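PDB 2FBI: probable transcriptional regulator from Pseudomonas aeruginosa, which probably binds DNA as a dimer of the MarR family, through a winged helix-turn-helix domain, to regulate transcription. Local coordinates for residues Asn30-Thr35 with Ser108-Lys113; Gln37-Ile42 with Gln102-Met107; Ile42-Gln47 with Asn58-Leu63; Glu52-Ala57 with Ile62-Met67. One frame throughout, in Å; residues are numbered along the deposited sequence.

Contact 1 (Asn30-Thr35 with Ser108-Lys113); sequences NQHGLT and SGDMEK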
loop_
_atom_site.group_PDB
_atom_site.type_symbol
_atom_site.label_atom_id
_atom_site.label_comp_id
_atom_site.label_asym_id
_atom_site.label_seq_id
_atom_site.Cartn_x
_atom_site.Cartn_y
_atom_site.Cartn_z
ATOM N N ASN A 30 14.648 8.767 -4.783
ATOM C CA ASN A 30 16.055 8.429 -4.397
ATOM C C ASN A 30 16.903 9.668 -4.743
ATOM O O ASN A 30 17.269 10.468 -3.849
ATOM C CB ASN A 30 16.586 7.156 -5.133
ATOM C CG ASN A 30 15.964 5.834 -4.612
ATOM O OD1 ASN A 30 15.259 5.830 -3.600
ATOM N ND2 ASN A 30 16.215 4.723 -5.309
ATOM N N GLN A 31 17.072 9.928 -6.052
ATOM C CA GLN A 31 17.844 11.126 -6.547
ATOM C C GLN A 31 17.555 12.457 -5.892
ATOM O O GLN A 31 18.408 13.326 -5.891
ATOM C CB GLN A 31 17.799 11.291 -8.092
ATOM C CG GLN A 31 18.744 10.353 -8.844
ATOM C CD GLN A 31 18.138 9.776 -10.144
ATOM O OE1 GLN A 31 17.325 10.429 -10.837
ATOM N NE2 GLN A 31 18.539 8.543 -10.478
ATOM N N HIS A 32 16.376 12.650 -5.322
ATOM C CA HIS A 32 16.067 13.994 -4.753
ATOM C C HIS A 32 16.143 13.943 -3.215
ATOM O O HIS A 32 15.875 14.922 -2.511
ATOM C CB HIS A 32 14.683 14.474 -5.172
ATOM C CG HIS A 32 14.635 15.172 -6.500
ATOM N ND1 HIS A 32 14.377 16.523 -6.617
ATOM C CD2 HIS A 32 14.765 14.704 -7.766
ATOM C CE1 HIS A 32 14.361 16.860 -7.896
ATOM N NE2 HIS A 32 14.592 15.776 -8.614
ATOM N N GLY A 33 16.534 12.790 -2.704
ATOM C CA GLY A 33 16.534 12.599 -1.265
ATOM C C GLY A 33 15.176 12.840 -0.612
ATOM O O GLY A 33 15.058 13.711 0.292
ATOM N N LEU A 34 14.160 12.107 -1.120
ATOM C CA LEU A 34 12.942 11.869 -0.361
ATOM C C LEU A 34 12.369 10.482 -0.354
ATOM O O LEU A 34 12.531 9.690 -1.311
ATOM C CB LEU A 34 11.860 12.943 -0.491
ATOM C CG LEU A 34 11.360 13.989 -1.443
ATOM C CD1 LEU A 34 11.315 15.289 -0.608
ATOM C CD2 LEU A 34 12.194 14.175 -2.664
ATOM N N THR A 35 11.700 10.203 0.774
ATOM C CA THR A 35 10.980 8.984 0.945
ATOM C C THR A 35 9.644 9.179 0.279
ATOM O O THR A 35 9.159 10.279 0.180
ATOM C CB THR A 35 10.795 8.618 2.467
ATOM O OG1 THR A 35 9.942 9.587 3.124
ATOM C CG2 THR A 35 12.147 8.628 3.194
ATOM N N SER A 108 8.426 18.006 -10.053
ATOM C CA SER A 108 7.264 17.726 -10.905
ATOM C C SER A 108 7.602 17.430 -12.353
ATOM O O SER A 108 6.920 16.627 -12.959
ATOM C CB SER A 108 6.203 18.853 -10.809
ATOM O OG SER A 108 6.675 20.027 -11.467
ATOM N N GLY A 109 8.660 18.037 -12.896
ATOM C CA GLY A 109 9.096 17.719 -14.268
ATOM C C GLY A 109 9.570 16.279 -14.380
ATOM O O GLY A 109 9.105 15.510 -15.249
ATOM N N ASP A 110 10.448 15.878 -13.462
ATOM C CA ASP A 110 10.824 14.458 -13.363
ATOM C C ASP A 110 9.597 13.538 -13.196
ATOM O O ASP A 110 9.462 12.544 -13.908
ATOM C CB ASP A 110 11.874 14.227 -12.247
ATOM C CG ASP A 110 13.253 14.829 -12.593
ATOM O OD1 ASP A 110 13.567 14.941 -13.808
ATOM O OD2 ASP A 110 14.017 15.218 -11.661
ATOM N N MET A 111 8.694 13.872 -12.278
ATOM C CA MET A 111 7.547 12.985 -12.034
ATOM C C MET A 111 6.587 12.897 -13.247
ATOM O O MET A 111 5.971 11.852 -13.477
ATOM C CB MET A 111 6.820 13.304 -10.701
ATOM C CG MET A 111 7.690 13.280 -9.405
ATOM S SD MET A 111 8.341 11.706 -8.734
ATOM C CE MET A 111 9.639 11.404 -9.874
ATOM N N GLU A 112 6.477 13.979 -14.020
ATOM C CA GLU A 112 5.718 13.960 -15.287
ATOM C C GLU A 112 6.360 12.989 -16.318
ATOM O O GLU A 112 5.658 12.161 -16.916
ATOM C CB GLU A 112 5.552 15.394 -15.814
ATOM C CG GLU A 112 4.914 15.586 -17.233
ATOM C CD GLU A 112 3.525 14.964 -17.391
ATOM O OE1 GLU A 112 2.679 15.208 -16.500
ATOM O OE2 GLU A 112 3.287 14.226 -18.399
ATOM N N LYS A 113 7.684 13.041 -16.461
ATOM C CA LYS A 113 8.407 12.119 -17.362
ATOM C C LYS A 113 8.214 10.663 -16.958
ATOM O O LYS A 113 8.069 9.772 -17.825
ATOM C CB LYS A 113 9.906 12.395 -17.363
ATOM C CG LYS A 113 10.296 13.839 -17.541
ATOM C CD LYS A 113 10.983 14.073 -18.867
ATOM C CE LYS A 113 11.285 15.586 -19.081
ATOM N NZ LYS A 113 12.280 16.123 -18.097
HETATM O O HOH W 1 15.599 12.140 -11.447
#

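Contact 2 (Gln37-Ile42 with Gln102-Met107); sequences QQWRVI and QCFVSM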
loop_
_atom_site.group_PDB
_atom_site.type_symbol
_atom_site.label_atom_id
_atom_site.label_comp_id
_atom_site.label_asym_id
_atom_site.label_seq_id
_atom_site.Cartn_x
_atom_site.Cartn_y
_atom_site.Cartn_z
ATOM N N GLN A 37 6.867 8.465 1.577
ATOM C CA GLN A 37 5.913 8.794 2.608
ATOM C C GLN A 37 5.927 10.311 2.777
ATOM O O GLN A 37 4.870 10.945 2.927
ATOM C CB GLN A 37 6.302 8.068 3.904
ATOM C CG GLN A 37 6.254 6.483 3.824
ATOM C CD GLN A 37 7.499 5.744 3.223
ATOM O OE1 GLN A 37 8.640 6.237 3.168
ATOM N NE2 GLN A 37 7.252 4.520 2.807
ATOM N N GLN A 38 7.127 10.891 2.751
ATOM C CA GLN A 38 7.293 12.324 2.618
ATOM C C GLN A 38 6.609 12.896 1.375
ATOM O O GLN A 38 5.959 13.899 1.471
ATOM C CB GLN A 38 8.791 12.686 2.547
ATOM C CG GLN A 38 9.491 12.624 3.915
ATOM C CD GLN A 38 10.999 12.700 3.754
ATOM O OE1 GLN A 38 11.523 12.430 2.675
ATOM N NE2 GLN A 38 11.695 13.111 4.802
ATOM N N TRP A 39 6.831 12.262 0.219
ATOM C CA TRP A 39 6.345 12.724 -1.069
ATOM C C TRP A 39 4.770 12.667 -1.082
ATOM O O TRP A 39 4.136 13.571 -1.617
ATOM C CB TRP A 39 6.924 11.880 -2.212
ATOM C CG TRP A 39 6.464 12.394 -3.602
ATOM C CD1 TRP A 39 5.709 11.726 -4.540
ATOM C CD2 TRP A 39 6.660 13.730 -4.122
ATOM N NE1 TRP A 39 5.463 12.568 -5.629
ATOM C CE2 TRP A 39 6.031 13.792 -5.390
ATOM C CE3 TRP A 39 7.318 14.872 -3.629
ATOM C CZ2 TRP A 39 6.069 14.951 -6.199
ATOM C CZ3 TRP A 39 7.331 16.038 -4.408
ATOM C CH2 TRP A 39 6.690 16.070 -5.679
ATOM N N ARG A 40 4.171 11.595 -0.502
ATOM C CA ARG A 40 2.687 11.530 -0.332
ATOM C C ARG A 40 2.124 12.685 0.424
ATOM O O ARG A 40 1.086 13.233 0.066
ATOM C CB ARG A 40 2.183 10.221 0.334
ATOM C CG ARG A 40 2.519 9.024 -0.527
ATOM C CD ARG A 40 1.678 7.745 -0.307
ATOM N NE ARG A 40 1.786 7.200 1.036
ATOM C CZ ARG A 40 2.736 6.378 1.477
ATOM N NH1 ARG A 40 2.652 5.947 2.734
ATOM N NH2 ARG A 40 3.782 6.005 0.710
ATOM N N VAL A 41 2.750 12.984 1.535
ATOM C CA VAL A 41 2.401 14.107 2.333
ATOM C C VAL A 41 2.537 15.439 1.538
ATOM O O VAL A 41 1.603 16.257 1.452
ATOM C CB VAL A 41 3.266 14.101 3.623
ATOM C CG1 VAL A 41 3.099 15.371 4.356
ATOM C CG2 VAL A 41 2.804 12.963 4.558
ATOM N N ILE A 42 3.683 15.632 0.913
ATOM C CA ILE A 42 3.884 16.827 0.074
ATOM C C ILE A 42 2.809 16.916 -1.021
ATOM O O ILE A 42 2.190 17.964 -1.201
ATOM C CB ILE A 42 5.321 16.801 -0.558
ATOM C CG1 ILE A 42 6.357 17.013 0.538
ATOM C CG2 ILE A 42 5.428 17.880 -1.658
ATOM C CD1 ILE A 42 7.800 16.670 0.150
ATOM N N GLN A 102 8.336 24.903 -3.589
ATOM C CA GLN A 102 9.352 24.978 -4.664
ATOM C C GLN A 102 10.004 23.622 -4.845
ATOM O O GLN A 102 10.376 23.243 -5.940
ATOM C CB GLN A 102 10.419 26.046 -4.340
ATOM C CG GLN A 102 11.419 26.306 -5.505
ATOM C CD GLN A 102 10.751 26.809 -6.789
ATOM O OE1 GLN A 102 9.733 27.490 -6.779
ATOM N NE2 GLN A 102 11.363 26.499 -7.897
ATOM N N CYS A 103 10.147 22.887 -3.746
ATOM C CA CYS A 103 10.480 21.465 -3.762
ATOM C C CYS A 103 9.492 20.687 -4.636
ATOM O O CYS A 103 9.879 19.997 -5.586
ATOM C CB CYS A 103 10.443 20.941 -2.305
ATOM S SG CYS A 103 10.981 19.301 -2.158
ATOM N N PHE A 104 8.201 20.812 -4.331
ATOM C CA PHE A 104 7.211 20.150 -5.179
ATOM C C PHE A 104 7.437 20.535 -6.682
ATOM O O PHE A 104 7.541 19.671 -7.558
ATOM C CB PHE A 104 5.757 20.466 -4.791
ATOM C CG PHE A 104 4.776 19.898 -5.784
ATOM C CD1 PHE A 104 4.286 18.578 -5.631
ATOM C CD2 PHE A 104 4.394 20.638 -6.915
ATOM C CE1 PHE A 104 3.396 18.020 -6.598
ATOM C CE2 PHE A 104 3.501 20.105 -7.893
ATOM C CZ PHE A 104 3.005 18.785 -7.737
ATOM N N VAL A 105 7.536 21.838 -6.957
ATOM C CA VAL A 105 7.725 22.311 -8.365
ATOM C C VAL A 105 8.940 21.658 -9.061
ATOM O O VAL A 105 8.812 21.101 -10.139
ATOM C CB VAL A 105 7.788 23.866 -8.450
ATOM C CG1 VAL A 105 8.210 24.325 -9.872
ATOM C CG2 VAL A 105 6.462 24.489 -8.059
ATOM N N SER A 106 10.114 21.696 -8.441
ATOM C CA SER A 106 11.267 21.116 -9.119
ATOM C C SER A 106 11.222 19.598 -9.325
ATOM O O SER A 106 11.842 19.099 -10.241
ATOM C CB SER A 106 12.575 21.550 -8.475
ATOM O OG SER A 106 12.767 20.897 -7.267
ATOM N N MET A 107 10.482 18.866 -8.502
ATOM C CA MET A 107 10.348 17.441 -8.695
ATOM C C MET A 107 9.348 17.088 -9.775
ATOM O O MET A 107 9.430 16.034 -10.359
ATOM C CB MET A 107 9.927 16.784 -7.388
ATOM C CG MET A 107 11.099 16.584 -6.417
ATOM S SD MET A 107 11.105 14.898 -5.852
ATOM C CE MET A 107 10.843 14.011 -7.380
#

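Contact 3 (Ile42-Gln47 with Asn58-Leu63); sequences IRILRQ and NQACIL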
loop_
_atom_site.group_PDB
_atom_site.type_symbol
_atom_site.label_atom_id
_atom_site.label_comp_id
_atom_site.label_asym_id
_atom_site.label_seq_id
_atom_site.Cartn_x
_atom_site.Cartn_y
_atom_site.Cartn_z
ATOM N N ILE A 42 3.683 15.632 0.913
ATOM C CA ILE A 42 3.884 16.827 0.074
ATOM C C ILE A 42 2.809 16.916 -1.021
ATOM O O ILE A 42 2.190 17.964 -1.201
ATOM C CB ILE A 42 5.321 16.801 -0.558
ATOM C CG1 ILE A 42 6.357 17.013 0.538
ATOM C CG2 ILE A 42 5.428 17.880 -1.658
ATOM C CD1 ILE A 42 7.800 16.670 0.150
ATOM N N ARG A 43 2.569 15.802 -1.713
ATOM C CA ARG A 43 1.547 15.751 -2.757
ATOM C C ARG A 43 0.154 16.159 -2.264
ATOM O O ARG A 43 -0.567 16.874 -2.961
ATOM C CB ARG A 43 1.423 14.343 -3.340
ATOM C CG ARG A 43 2.536 13.930 -4.299
ATOM C CD ARG A 43 2.267 14.570 -5.611
ATOM N NE ARG A 43 1.834 13.624 -6.621
ATOM C CZ ARG A 43 1.023 13.924 -7.636
ATOM N NH1 ARG A 43 0.747 13.004 -8.515
ATOM N NH2 ARG A 43 0.458 15.127 -7.749
ATOM N N ILE A 44 -0.251 15.660 -1.093
ATOM C CA ILE A 44 -1.611 16.003 -0.552
ATOM C C ILE A 44 -1.677 17.434 -0.097
ATOM O O ILE A 44 -2.637 18.131 -0.308
ATOM C CB ILE A 44 -1.998 15.051 0.638
ATOM C CG1 ILE A 44 -2.333 13.668 0.075
ATOM C CG2 ILE A 44 -3.211 15.611 1.442
ATOM C CD1 ILE A 44 -1.829 12.595 0.941
ATOM N N LEU A 45 -0.654 17.879 0.584
ATOM C CA LEU A 45 -0.638 19.255 1.036
ATOM C C LEU A 45 -0.556 20.276 -0.163
ATOM O O LEU A 45 -1.131 21.368 -0.127
ATOM C CB LEU A 45 0.538 19.409 1.992
ATOM C CG LEU A 45 0.446 18.787 3.403
ATOM C CD1 LEU A 45 1.747 19.041 4.181
ATOM C CD2 LEU A 45 -0.812 19.360 4.207
ATOM N N ARG A 46 0.124 19.882 -1.226
ATOM C CA ARG A 46 0.126 20.667 -2.475
ATOM C C ARG A 46 -1.272 20.794 -3.066
ATOM O O ARG A 46 -1.800 21.886 -3.219
ATOM C CB ARG A 46 1.076 20.005 -3.479
ATOM C CG ARG A 46 1.136 20.665 -4.872
ATOM C CD ARG A 46 1.604 22.139 -4.893
ATOM N NE ARG A 46 1.702 22.536 -6.335
ATOM C CZ ARG A 46 2.458 23.526 -6.811
ATOM N NH1 ARG A 46 2.442 23.773 -8.114
ATOM N NH2 ARG A 46 3.203 24.281 -6.005
ATOM N N GLN A 47 -1.889 19.654 -3.344
ATOM C CA GLN A 47 -3.170 19.597 -3.988
ATOM C C GLN A 47 -4.331 20.106 -3.133
ATOM O O GLN A 47 -5.210 20.796 -3.650
ATOM C CB GLN A 47 -3.409 18.165 -4.510
ATOM C CG GLN A 47 -4.678 17.931 -5.388
ATOM C CD GLN A 47 -4.823 18.871 -6.592
ATOM O OE1 GLN A 47 -3.825 19.337 -7.194
ATOM N NE2 GLN A 47 -6.081 19.182 -6.933
ATOM N N ASN A 58 -4.675 10.189 7.265
ATOM C CA ASN A 58 -5.709 9.382 6.643
ATOM C C ASN A 58 -5.731 9.435 5.120
ATOM O O ASN A 58 -5.953 8.417 4.476
ATOM C CB ASN A 58 -7.094 9.739 7.204
ATOM C CG ASN A 58 -7.363 9.093 8.561
ATOM O OD1 ASN A 58 -6.613 8.229 9.009
ATOM N ND2 ASN A 58 -8.442 9.521 9.219
ATOM N N GLN A 59 -5.508 10.616 4.552
ATOM C CA GLN A 59 -5.523 10.800 3.116
ATOM C C GLN A 59 -4.230 10.329 2.483
ATOM O O GLN A 59 -4.252 9.761 1.374
ATOM C CB GLN A 59 -5.696 12.271 2.836
ATOM C CG GLN A 59 -6.984 12.804 3.393
ATOM C CD GLN A 59 -7.667 13.571 2.369
ATOM O OE1 GLN A 59 -7.427 13.354 1.183
ATOM N NE2 GLN A 59 -8.549 14.476 2.779
ATOM N N ALA A 60 -3.129 10.572 3.207
ATOM C CA ALA A 60 -1.763 10.301 2.763
ATOM C C ALA A 60 -1.419 8.888 2.973
ATOM O O ALA A 60 -0.322 8.457 2.561
ATOM C CB ALA A 60 -0.746 11.178 3.512
ATOM N N CYS A 61 -2.327 8.160 3.625
ATOM C CA CYS A 61 -2.151 6.754 3.877
ATOM C C CYS A 61 -0.794 6.537 4.588
ATOM O O CYS A 61 0.148 5.933 4.030
ATOM C CB CYS A 61 -2.261 5.976 2.556
ATOM S SG CYS A 61 -3.965 5.893 1.909
ATOM N N ILE A 62 -0.708 7.087 5.813
ATOM C CA ILE A 62 0.404 6.870 6.740
ATOM C C ILE A 62 -0.182 6.472 8.114
ATOM O O ILE A 62 -1.227 6.980 8.524
ATOM C CB ILE A 62 1.331 8.124 6.761
ATOM C CG1 ILE A 62 2.019 8.260 5.383
ATOM C CG2 ILE A 62 2.364 8.034 7.868
ATOM C CD1 ILE A 62 2.684 9.579 5.079
ATOM N N LEU A 63 0.453 5.525 8.802
ATOM C CA LEU A 63 -0.009 5.118 10.151
ATOM C C LEU A 63 0.444 6.124 11.195
ATOM O O LEU A 63 1.594 6.584 11.125
ATOM C CB LEU A 63 0.505 3.718 10.510
ATOM C CG LEU A 63 -0.257 2.553 9.854
ATOM C CD1 LEU A 63 0.493 1.236 10.142
ATOM C CD2 LEU A 63 -1.736 2.481 10.312
#

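Contact 4 (Glu52-Ala57 with Ile62-Met67); sequences ESYQLA and ILRPSM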
loop_
_atom_site.group_PDB
_atom_site.type_symbol
_atom_site.label_atom_id
_atom_site.label_comp_id
_atom_site.label_asym_id
_atom_site.label_seq_id
_atom_site.Cartn_x
_atom_site.Cartn_y
_atom_site.Cartn_z
ATOM N N GLU A 52 -5.652 19.434 8.615
ATOM C CA GLU A 52 -5.529 18.939 9.987
ATOM C C GLU A 52 -4.746 17.601 9.968
ATOM O O GLU A 52 -4.888 16.774 9.053
ATOM C CB GLU A 52 -6.955 18.882 10.609
ATOM C CG GLU A 52 -7.027 18.431 12.051
ATOM C CD GLU A 52 -6.843 16.922 12.197
ATOM O OE1 GLU A 52 -7.344 16.190 11.333
ATOM O OE2 GLU A 52 -6.233 16.477 13.192
ATOM N N SER A 53 -3.902 17.396 10.971
ATOM C CA SER A 53 -2.875 16.376 10.915
ATOM C C SER A 53 -3.354 14.933 10.930
ATOM O O SER A 53 -2.704 14.102 10.303
ATOM C CB SER A 53 -1.828 16.600 11.988
ATOM O OG SER A 53 -2.430 16.415 13.253
ATOM N N TYR A 54 -4.478 14.622 11.583
ATOM C CA TYR A 54 -5.031 13.231 11.517
ATOM C C TYR A 54 -5.681 12.972 10.179
ATOM O O TYR A 54 -5.593 11.853 9.570
ATOM C CB TYR A 54 -6.013 12.932 12.696
ATOM C CG TYR A 54 -5.300 12.614 14.027
ATOM C CD1 TYR A 54 -4.690 13.607 14.761
ATOM C CD2 TYR A 54 -5.231 11.310 14.529
ATOM C CE1 TYR A 54 -4.021 13.340 15.940
ATOM C CE2 TYR A 54 -4.559 11.024 15.747
ATOM C CZ TYR A 54 -3.985 12.043 16.449
ATOM O OH TYR A 54 -3.295 11.801 17.634
ATOM N N GLN A 55 -6.371 13.997 9.701
ATOM C CA GLN A 55 -6.928 13.952 8.343
ATOM C C GLN A 55 -5.823 13.719 7.254
ATOM O O GLN A 55 -6.041 12.977 6.275
ATOM C CB GLN A 55 -7.640 15.267 8.103
ATOM C CG GLN A 55 -8.347 15.428 6.824
ATOM C CD GLN A 55 -9.387 16.548 6.895
ATOM O OE1 GLN A 55 -9.841 16.946 7.976
ATOM N NE2 GLN A 55 -9.789 17.036 5.738
ATOM N N LEU A 56 -4.674 14.380 7.420
ATOM C CA LEU A 56 -3.541 14.273 6.501
ATOM C C LEU A 56 -3.004 12.828 6.510
ATOM O O LEU A 56 -2.830 12.204 5.434
ATOM C CB LEU A 56 -2.450 15.296 6.932
ATOM C CG LEU A 56 -1.078 15.308 6.211
ATOM C CD1 LEU A 56 -1.304 15.481 4.690
ATOM C CD2 LEU A 56 -0.154 16.374 6.743
ATOM N N ALA A 57 -2.763 12.274 7.707
ATOM C CA ALA A 57 -2.400 10.850 7.840
ATOM C C ALA A 57 -3.379 9.901 7.158
ATOM O O ALA A 57 -2.943 8.935 6.520
ATOM C CB ALA A 57 -2.175 10.444 9.326
ATOM N N ILE A 62 -0.708 7.087 5.813
ATOM C CA ILE A 62 0.404 6.870 6.740
ATOM C C ILE A 62 -0.182 6.472 8.114
ATOM O O ILE A 62 -1.227 6.980 8.524
ATOM C CB ILE A 62 1.331 8.124 6.761
ATOM C CG1 ILE A 62 2.019 8.260 5.383
ATOM C CG2 ILE A 62 2.364 8.034 7.868
ATOM C CD1 ILE A 62 2.684 9.579 5.079
ATOM N N LEU A 63 0.453 5.525 8.802
ATOM C CA LEU A 63 -0.009 5.118 10.151
ATOM C C LEU A 63 0.444 6.124 11.195
ATOM O O LEU A 63 1.594 6.584 11.125
ATOM C CB LEU A 63 0.505 3.718 10.510
ATOM C CG LEU A 63 -0.257 2.553 9.854
ATOM C CD1 LEU A 63 0.493 1.236 10.142
ATOM C CD2 LEU A 63 -1.736 2.481 10.312
ATOM N N ARG A 64 -0.414 6.448 12.166
ATOM C CA ARG A 64 -0.121 7.610 13.043
ATOM C C ARG A 64 1.228 7.651 13.785
ATOM O O ARG A 64 1.745 8.749 14.038
ATOM C CB ARG A 64 -1.303 8.065 13.932
ATOM C CG ARG A 64 -1.743 7.201 15.115
ATOM C CD ARG A 64 -3.113 7.742 15.696
ATOM N NE ARG A 64 -4.125 7.999 14.647
ATOM C CZ ARG A 64 -5.332 7.422 14.546
ATOM N NH1 ARG A 64 -5.765 6.538 15.454
ATOM N NH2 ARG A 64 -6.127 7.747 13.525
ATOM N N PRO A 65 1.796 6.474 14.145
ATOM C CA PRO A 65 3.105 6.573 14.794
ATOM C C PRO A 65 4.209 6.999 13.822
ATOM O O PRO A 65 5.124 7.718 14.230
ATOM C CB PRO A 65 3.354 5.152 15.341
ATOM C CG PRO A 65 2.020 4.423 15.214
ATOM C CD PRO A 65 1.324 5.072 14.066
ATOM N N SER A 66 4.134 6.574 12.559
ATOM C CA SER A 66 5.115 7.031 11.564
ATOM C C SER A 66 4.884 8.464 11.118
ATOM O O SER A 66 5.831 9.144 10.752
ATOM C CB SER A 66 5.213 6.101 10.355
ATOM O OG SER A 66 4.188 5.144 10.398
ATOM N N MET A 67 3.641 8.925 11.172
ATOM C CA MET A 67 3.323 10.279 10.757
ATOM C C MET A 67 4.012 11.350 11.624
ATOM O O MET A 67 4.490 12.360 11.098
ATOM C CB MET A 67 1.805 10.471 10.677
ATOM C CG MET A 67 1.382 11.776 10.050
ATOM S SD MET A 67 1.820 12.086 8.309
ATOM C CE MET A 67 0.329 12.907 7.974
HETATM O O HOH W 2 -5.512 9.506 11.174
#

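Contact 1 (Asn30-Thr35 with Ser108-Lys113)
His32 meets Asp110 through a single hydrogen bond between two side chains. The donor is His32 NE2 and the acceptor is Asp110 OD2, 3.2 Å apart. The N-H points at the oxygen fairly straight, at 158°. Asp110 OD2 lies at the edge of the imidazole, close to the ring plane. The bond therefore runs out from the ring rim and not from a face. At the acid, NE2 lies nearly in line with the C-O bond of OD2. The two flat groups are turned strongly against each other, with the ring and carboxylate planes 76° apart. Both side chains leave their backbones the same way, with CG anti to the carbonyl carbon (chi1 -86° in His32, and similar in Asp110). This sends the ring and the acid toward each other across the gap between the backbones. The bond has the form of a His-carboxylate pair. The carboxylate would probably make a positive charge on the ring easier to hold. A water donates to Gln31 OE1 at 2.5 Å and, weakly, to Asp110 OD2. It makes a loose second link at the surface. Just past His32, Gly33 closes helix 26-32 with a Schellman motif. The contact joins the C-terminal end of that helix to the long helix 98-122. His32 also packs on Met107 of the long helix, and Leu34 packs on Met107 and on Ile42 of helix 36-48.

Contact 2 (Gln37-Ile42 with Gln102-Met107)
Trp39 puts the outer end of its indole against Phe104 and Met107. Its CG is anti to the backbone N (chi1 -178°), and the ring reaches across to helix 98-122. The leading atom is Trp39 CH2. It lies 3.5 Å from Phe104 CD1 and 3.7 Å from Met107 CB. The Phe104 ring is almost parallel to the six-membered ring of Trp39, with planes 7° apart. The centroids are 5.5 Å apart, and the rings are offset so far that little of one lies over the other. Met107 takes another course. Its CG is beside the backbone N (chi1 -79°), and its chain bends at both later torsions. The bends bring Met107 SD over one face of the indole, 4.5 Å from the centroid of the six-membered ring of Trp39. This is a Met-aromatic contact. Ile42 adds its CG2 branch, which lies 4.1 Å from Phe104 CB and near the plane of the phenyl ring, at its edge. The short helical segments cross steeply, and their axes approach to 11.3 Å. Large side chains fill this distance. Leu29 of helix 26-32 also packs on Trp39 and Met107, and Arg7 of the second subunit packs on Trp39 and Phe104. No hydrogen bond crosses between the segments. The chemistry is apolar, with dispersion between rings, methyls and methylenes and a polarisable sulfur over the indole. Cohesion here therefore depends on shape and on the burial of Trp39, Ile42 and Met107.

Contact 3 (Ile42-Gln47 with Asn58-Leu63)
The hydrophobic core of the winged helix-turn-helix domain includes this contact, where Ile44 meets Gln59 and Ala60. Ile44 reaches out from helix 36-48 with its CG1 branch, which is anti to the carbonyl carbon (chi1 -73°). The end of this branch, CD1, is modelled against Ala60 at separations too short to be trusted, so its exact placing is uncertain. Its approach to Gln59 is equally approximate. The contact itself is clear from the backbones, since Ile44 CA and Ala60 CA are 6.6 Å apart, the nearest such pair, and both residues are buried. Ala60 lies near the C-terminal end of helix 53-59, in the link to helix 64-76. In MarR proteins these two helices form the helix-turn-helix, and the second is the probable DNA-recognition helix. Cys61, with positive phi, carries the chain out of the first helix. The backbone of this turn has a polar tie as well, since Arg40 of helix 36-48 bonds to the carbonyl oxygens of Ala60 and Cys61. The amide end of Gln59 turns to another partner, Gln48, through its OE1. Met51 packs beside both Ile44 and Gln59, and Leu12 of the second subunit packs on Ile44.

Contact 4 (Glu52-Ala57 with Ile62-Met67)
Ala57 and Ile62 are joined by the one direct hydrogen bond between the segments. Ile62 N donates to Ala57 O at 3.0 Å. The bond is nearly straight, at 174°, and lies in the carbonyl plane. It spans the turn of the helix-turn-helix. A water adds a second polar link, accepting from Arg64 NH2 and donating to Tyr54 O. Glu52 is the N-cap of helix 53-59. Both of its carboxylate oxygens take a backbone N-H: OE1 accepts from Gln55 N on its syn side but tilted out of the carboxylate plane, and OE2 accepts from Tyr54 N above that plane. The apolar part centres on Met67. Its CG is anti to the backbone N (chi1 -171°), and the bent chain delivers CE to helix 53-59. There Met67 CE lies tightly against Leu56 CG, at 3.3 Å, and 3.8 Å from Ala57 CB. At the rim, Arg64 meets Tyr54. Arg64 NE lies 3.2 Å from Tyr54 CE2, at the ring edge and near its plane. The guanidinium and ring planes are 44° apart, so the two groups are not stacked. The contact thus combines a buried apolar centre with a polar margin. The Met67 methyl fills the angle between the two helices, while the backbone bond bridges the turn. The Glu52 carboxylate probably also offsets the positive end of the helix dipole.

From the N terminus, contact 1 closes the widest loop, from the end of helix 26-32 to helix 98-122. Contact 2 lies within it and ties helix 36-48 to the same long helix; the centres of contacts 1 and 2 are about 8 Å apart. Contact 3 lies within contact 2 and joins helix 36-48 to the turn after helix 53-59. Contacts 3 and 4 end on the same stretch and share Ile62 and Leu63. Contacts 1 and 2 thus join helices 26-32 and 36-48 to helix 98-122. Contacts 3 and 4 assemble the helix-turn-helix. Helix 36-48 links the two groups, as its Arg40 bonds to the carbonyls of Ala60 and Cys61.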